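Local coordinates for protein TRAP-type transporter, periplasmic component (Cupriavidus necator, PDB 4P8B) that binds (2S)-2-acetolactate and, as the periplasmic component of a TRAP-type transporter, probably hands such solutes to its membrane partner for uptake, at residues I86-I99 with D242-W256. Numbering follows the deposited sequence.
Sequences IRQGVIDMAVGSTI and DPLIFVVNKQIWESW. With X2X ((2S)-2-hydroxy-2-methyl-3-oxobutanoic acid), chain D.
V95 and F246 pair across strands 93-97 and 242-249 as a non-hydrogen-bonded antiparallel pair, their side chains side by side on one face; the strand axes run at 162°, with 93-97 the middle strand and 242-249 its neighbour in a mixed five-stranded sheet of this periplasmic binding protein fold. Packing is close on this face: V95 CG2 sits over one face of the phenyl ring, 4.0 Å from its centroid, while V95 CG1, anti to the backbone N (chi1 -178°), turns to L244. W52 of helix 44-59 meets the same ring edge-to-face. A94 with V247 and G96 with I245 form the hydrogen-bonded pairs; on their side, I86 CD1 comes from helix 82-88 to lie 4.0 Å from V247 CG2, the two side chains crossing at about a right angle.

At the end of strand 242-249, N249 ties two helix ends together. Its ND2 donates a 2.8 Å bond to I86 O, nearly straight at 168° and close to the amide plane, in the last turn of helix 82-88. N249 is also the N-cap of helix 250-255, its OD1 accepting from I252 N in the carbonyl plane and weakly from Q251 N. Beyond this amide the contact thins toward solvent: exposed R87 and Q251 add only slight contact.

At the other end lies the ligand pocket. D242 OD1 forms a salt bridge with R155, and OD2 accepts from N152, both acetolactate-binding residues, so D242 lines the pocket and probably also helps to position these two residues. S97 OG accepts from I99 N as N-cap of the following helix and donates 2.6 Å to the anti lone pair of D242 OD2, an oxygen 3.7 Å from ligand atom CAA.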
# COMPACT_ATOMS: atom_id res chain seq x y z
N ILE A 86 14.20 -7.12 -6.37
CA ILE A 86 13.77 -8.45 -5.92
C ILE A 86 13.92 -9.49 -7.05
O ILE A 86 14.48 -10.55 -6.83
CB ILE A 86 12.30 -8.48 -5.43
CG1 ILE A 86 12.09 -7.54 -4.25
CG2 ILE A 86 11.93 -9.90 -5.00
CD1 ILE A 86 10.63 -7.19 -4.01
N ARG A 87 13.42 -9.16 -8.24
CA ARG A 87 13.48 -10.06 -9.40
C ARG A 87 14.93 -10.41 -9.74
O ARG A 87 15.23 -11.56 -10.09
CB ARG A 87 12.78 -9.40 -10.59
CG ARG A 87 12.59 -10.28 -11.81
CD ARG A 87 11.99 -9.49 -12.97
NE ARG A 87 11.42 -10.36 -13.99
CZ ARG A 87 12.12 -10.98 -14.94
NH1 ARG A 87 11.49 -11.75 -15.81
NH2 ARG A 87 13.44 -10.83 -15.01
N GLN A 88 15.82 -9.43 -9.63
CA GLN A 88 17.24 -9.61 -9.92
C GLN A 88 17.97 -10.36 -8.82
O GLN A 88 18.99 -11.01 -9.08
CB GLN A 88 17.94 -8.26 -10.11
CG GLN A 88 17.54 -7.50 -11.36
CD GLN A 88 17.94 -6.04 -11.31
OE1 GLN A 88 18.77 -5.65 -10.49
NE2 GLN A 88 17.34 -5.23 -12.16
N GLY A 89 17.47 -10.27 -7.58
CA GLY A 89 18.13 -10.92 -6.46
C GLY A 89 19.03 -10.03 -5.61
O GLY A 89 19.72 -10.50 -4.71
N VAL A 90 19.03 -8.73 -5.89
CA VAL A 90 19.65 -7.78 -4.98
C VAL A 90 18.92 -7.85 -3.63
O VAL A 90 19.53 -7.75 -2.56
CB VAL A 90 19.58 -6.36 -5.56
CG1 VAL A 90 19.90 -5.30 -4.49
CG2 VAL A 90 20.52 -6.24 -6.75
N ILE A 91 17.61 -8.02 -3.69
CA ILE A 91 16.79 -8.23 -2.49
C ILE A 91 16.31 -9.69 -2.48
O ILE A 91 15.82 -10.19 -3.50
CB ILE A 91 15.56 -7.30 -2.51
CG1 ILE A 91 16.01 -5.84 -2.45
CG2 ILE A 91 14.61 -7.60 -1.36
CD1 ILE A 91 14.91 -4.86 -2.77
N ASP A 92 16.41 -10.35 -1.33
CA ASP A 92 16.06 -11.77 -1.25
C ASP A 92 14.57 -11.97 -1.05
O ASP A 92 13.98 -12.91 -1.59
CB ASP A 92 16.80 -12.43 -0.08
CG ASP A 92 18.32 -12.42 -0.24
OD1 ASP A 92 18.84 -12.55 -1.37
OD2 ASP A 92 18.98 -12.29 0.80
N MSE A 93 13.97 -11.08 -0.26
CA MSE A 93 12.55 -11.19 0.06
C MSE A 93 12.04 -9.81 0.46
O MSE A 93 12.83 -8.90 0.72
CB MSE A 93 12.28 -12.21 1.17
CG MSE A 93 12.93 -11.97 2.53
SE MSE A 93 13.45 -13.70 3.45
CE MSE A 93 11.67 -14.35 3.78
N ALA A 94 10.74 -9.63 0.50
CA ALA A 94 10.19 -8.31 0.82
C ALA A 94 8.75 -8.40 1.26
O ALA A 94 8.06 -9.37 0.95
CB ALA A 94 10.31 -7.41 -0.39
N VAL A 95 8.32 -7.39 2.00
CA VAL A 95 6.90 -7.09 2.13
C VAL A 95 6.73 -5.77 1.40
O VAL A 95 7.31 -4.78 1.81
CB VAL A 95 6.44 -7.00 3.59
CG1 VAL A 95 4.94 -6.74 3.63
CG2 VAL A 95 6.79 -8.26 4.37
N GLY A 96 6.02 -5.77 0.29
CA GLY A 96 5.88 -4.59 -0.54
C GLY A 96 4.46 -4.12 -0.70
O GLY A 96 3.51 -4.88 -0.58
N SER A 97 4.33 -2.84 -0.99
CA SER A 97 3.05 -2.27 -1.39
C SER A 97 2.84 -2.45 -2.88
O SER A 97 3.74 -2.24 -3.70
CB SER A 97 3.00 -0.77 -1.09
OG SER A 97 1.86 -0.20 -1.74
N THR A 98 1.61 -2.78 -3.24
CA THR A 98 1.24 -2.90 -4.64
C THR A 98 1.52 -1.61 -5.44
O THR A 98 1.78 -1.68 -6.64
CB THR A 98 -0.22 -3.33 -4.81
OG1 THR A 98 -1.07 -2.40 -4.15
CG2 THR A 98 -0.44 -4.73 -4.21
N ILE A 99 1.46 -0.46 -4.77
CA ILE A 99 1.72 0.79 -5.46
C ILE A 99 3.16 0.82 -6.00
O ILE A 99 3.42 1.22 -7.13
CB ILE A 99 1.48 1.99 -4.53
CG1 ILE A 99 -0.02 2.12 -4.25
CG2 ILE A 99 2.01 3.27 -5.18
CD1 ILE A 99 -0.34 3.16 -3.20
N ASP A 242 -3.96 0.32 -0.64
CA ASP A 242 -2.89 -0.56 -1.07
C ASP A 242 -2.73 -1.73 -0.11
O ASP A 242 -2.41 -1.53 1.08
CB ASP A 242 -1.53 0.17 -1.34
CG ASP A 242 -0.98 0.98 -0.17
OD1 ASP A 242 -1.74 1.71 0.51
OD2 ASP A 242 0.27 0.96 -0.00
N PRO A 243 -2.93 -2.94 -0.62
CA PRO A 243 -2.51 -4.12 0.13
C PRO A 243 -1.02 -4.26 0.07
O PRO A 243 -0.34 -3.58 -0.70
CB PRO A 243 -3.25 -5.26 -0.57
CG PRO A 243 -3.53 -4.78 -1.95
CD PRO A 243 -3.49 -3.28 -1.94
N LEU A 244 -0.51 -5.17 0.90
CA LEU A 244 0.88 -5.56 0.86
C LEU A 244 0.98 -6.98 0.37
O LEU A 244 0.04 -7.75 0.55
CB LEU A 244 1.52 -5.45 2.25
CG LEU A 244 1.42 -4.12 2.97
CD1 LEU A 244 1.97 -4.22 4.38
CD2 LEU A 244 2.10 -3.01 2.18
N ILE A 245 2.13 -7.34 -0.19
CA ILE A 245 2.40 -8.72 -0.59
C ILE A 245 3.75 -9.14 -0.03
O ILE A 245 4.75 -8.41 -0.13
CB ILE A 245 2.38 -8.90 -2.13
CG1 ILE A 245 1.07 -8.34 -2.70
CG2 ILE A 245 2.55 -10.36 -2.50
CD1 ILE A 245 1.00 -8.40 -4.23
N PHE A 246 3.74 -10.33 0.55
CA PHE A 246 4.92 -11.00 1.09
C PHE A 246 5.51 -11.83 -0.06
O PHE A 246 4.81 -12.71 -0.59
CB PHE A 246 4.52 -11.93 2.26
CG PHE A 246 4.05 -11.22 3.50
CD1 PHE A 246 2.85 -10.54 3.52
CD2 PHE A 246 4.80 -11.27 4.67
CE1 PHE A 246 2.43 -9.92 4.66
CE2 PHE A 246 4.38 -10.64 5.81
CZ PHE A 246 3.21 -9.97 5.81
N VAL A 247 6.77 -11.61 -0.42
CA VAL A 247 7.36 -12.28 -1.58
C VAL A 247 8.79 -12.70 -1.33
O VAL A 247 9.48 -12.15 -0.48
CB VAL A 247 7.37 -11.38 -2.84
CG1 VAL A 247 5.98 -10.93 -3.21
CG2 VAL A 247 8.29 -10.18 -2.64
N VAL A 248 9.24 -13.69 -2.10
CA VAL A 248 10.61 -14.17 -2.06
C VAL A 248 11.12 -14.22 -3.49
O VAL A 248 10.40 -14.63 -4.39
CB VAL A 248 10.69 -15.57 -1.42
CG1 VAL A 248 12.14 -16.08 -1.38
CG2 VAL A 248 10.12 -15.57 -0.05
N ASN A 249 12.36 -13.82 -3.70
CA ASN A 249 13.01 -14.02 -5.00
C ASN A 249 12.98 -15.51 -5.42
O ASN A 249 13.13 -16.37 -4.58
CB ASN A 249 14.45 -13.49 -4.92
CG ASN A 249 15.32 -13.98 -6.08
OD1 ASN A 249 15.86 -15.10 -6.06
ND2 ASN A 249 15.44 -13.16 -7.11
N LYS A 250 12.71 -15.76 -6.70
CA LYS A 250 12.50 -17.12 -7.23
C LYS A 250 13.70 -18.03 -6.99
O LYS A 250 13.53 -19.17 -6.57
CB LYS A 250 12.19 -17.02 -8.73
CG LYS A 250 11.96 -18.36 -9.46
CD LYS A 250 11.61 -18.08 -10.92
CE LYS A 250 11.46 -19.35 -11.74
NZ LYS A 250 10.24 -20.11 -11.37
N GLN A 251 14.90 -17.52 -7.21
CA GLN A 251 16.08 -18.37 -7.05
C GLN A 251 16.38 -18.65 -5.57
O GLN A 251 16.85 -19.72 -5.21
CB GLN A 251 17.28 -17.79 -7.79
CG GLN A 251 17.16 -17.88 -9.31
CD GLN A 251 16.35 -16.76 -9.92
OE1 GLN A 251 16.32 -15.65 -9.39
NE2 GLN A 251 15.70 -17.04 -11.05
N ILE A 252 16.09 -17.68 -4.70
CA ILE A 252 16.22 -17.89 -3.27
C ILE A 252 15.21 -18.94 -2.86
O ILE A 252 15.53 -19.90 -2.14
CB ILE A 252 15.94 -16.57 -2.49
CG1 ILE A 252 17.03 -15.55 -2.78
CG2 ILE A 252 15.83 -16.84 -1.01
CD1 ILE A 252 18.39 -15.90 -2.23
N TRP A 253 13.98 -18.78 -3.34
CA TRP A 253 12.91 -19.74 -3.07
C TRP A 253 13.35 -21.16 -3.44
O TRP A 253 13.30 -22.05 -2.60
CB TRP A 253 11.65 -19.32 -3.84
CG TRP A 253 10.43 -20.15 -3.61
CD1 TRP A 253 9.84 -20.99 -4.52
CD2 TRP A 253 9.64 -20.25 -2.41
NE1 TRP A 253 8.73 -21.58 -3.97
CE2 TRP A 253 8.60 -21.16 -2.67
CE3 TRP A 253 9.72 -19.66 -1.14
CZ2 TRP A 253 7.63 -21.48 -1.72
CZ3 TRP A 253 8.77 -20.00 -0.19
CH2 TRP A 253 7.73 -20.89 -0.49
N GLU A 254 13.82 -21.34 -4.69
CA GLU A 254 14.21 -22.66 -5.22
C GLU A 254 15.46 -23.18 -4.54
O GLU A 254 15.70 -24.40 -4.55
CB GLU A 254 14.44 -22.56 -6.73
CG GLU A 254 13.16 -22.42 -7.52
CD GLU A 254 13.38 -22.15 -8.99
OE1 GLU A 254 14.50 -22.38 -9.48
OE2 GLU A 254 12.41 -21.70 -9.65
N SER A 255 16.27 -22.30 -3.96
CA SER A 255 17.47 -22.74 -3.27
C SER A 255 17.12 -23.44 -1.96
O SER A 255 17.91 -24.23 -1.43
CB SER A 255 18.43 -21.58 -2.99
OG SER A 255 18.00 -20.81 -1.88
N TRP A 256 15.92 -23.17 -1.46
CA TRP A 256 15.45 -23.78 -0.23
C TRP A 256 14.82 -25.14 -0.53
O TRP A 256 14.35 -25.37 -1.64
CB TRP A 256 14.40 -22.87 0.43
CG TRP A 256 14.99 -21.60 0.96
CD1 TRP A 256 16.29 -21.37 1.26
CD2 TRP A 256 14.29 -20.39 1.25
NE1 TRP A 256 16.45 -20.08 1.72
CE2 TRP A 256 15.23 -19.46 1.72
CE3 TRP A 256 12.95 -20.00 1.15
CZ2 TRP A 256 14.88 -18.16 2.09
CZ3 TRP A 256 12.61 -18.70 1.52
CH2 TRP A 256 13.57 -17.81 1.98
OAD X2X D . 5.31 5.95 0.03
CAH X2X D . 4.23 5.76 0.68
OAE X2X D . 3.35 6.66 0.78
CAI X2X D . 3.98 4.44 1.34
CAB X2X D . 4.95 4.29 2.49
OAF X2X D . 2.63 4.30 1.68
CAG X2X D . 4.25 3.42 0.28
OAC X2X D . 5.33 2.83 0.25
CAA X2X D . 3.22 3.13 -0.76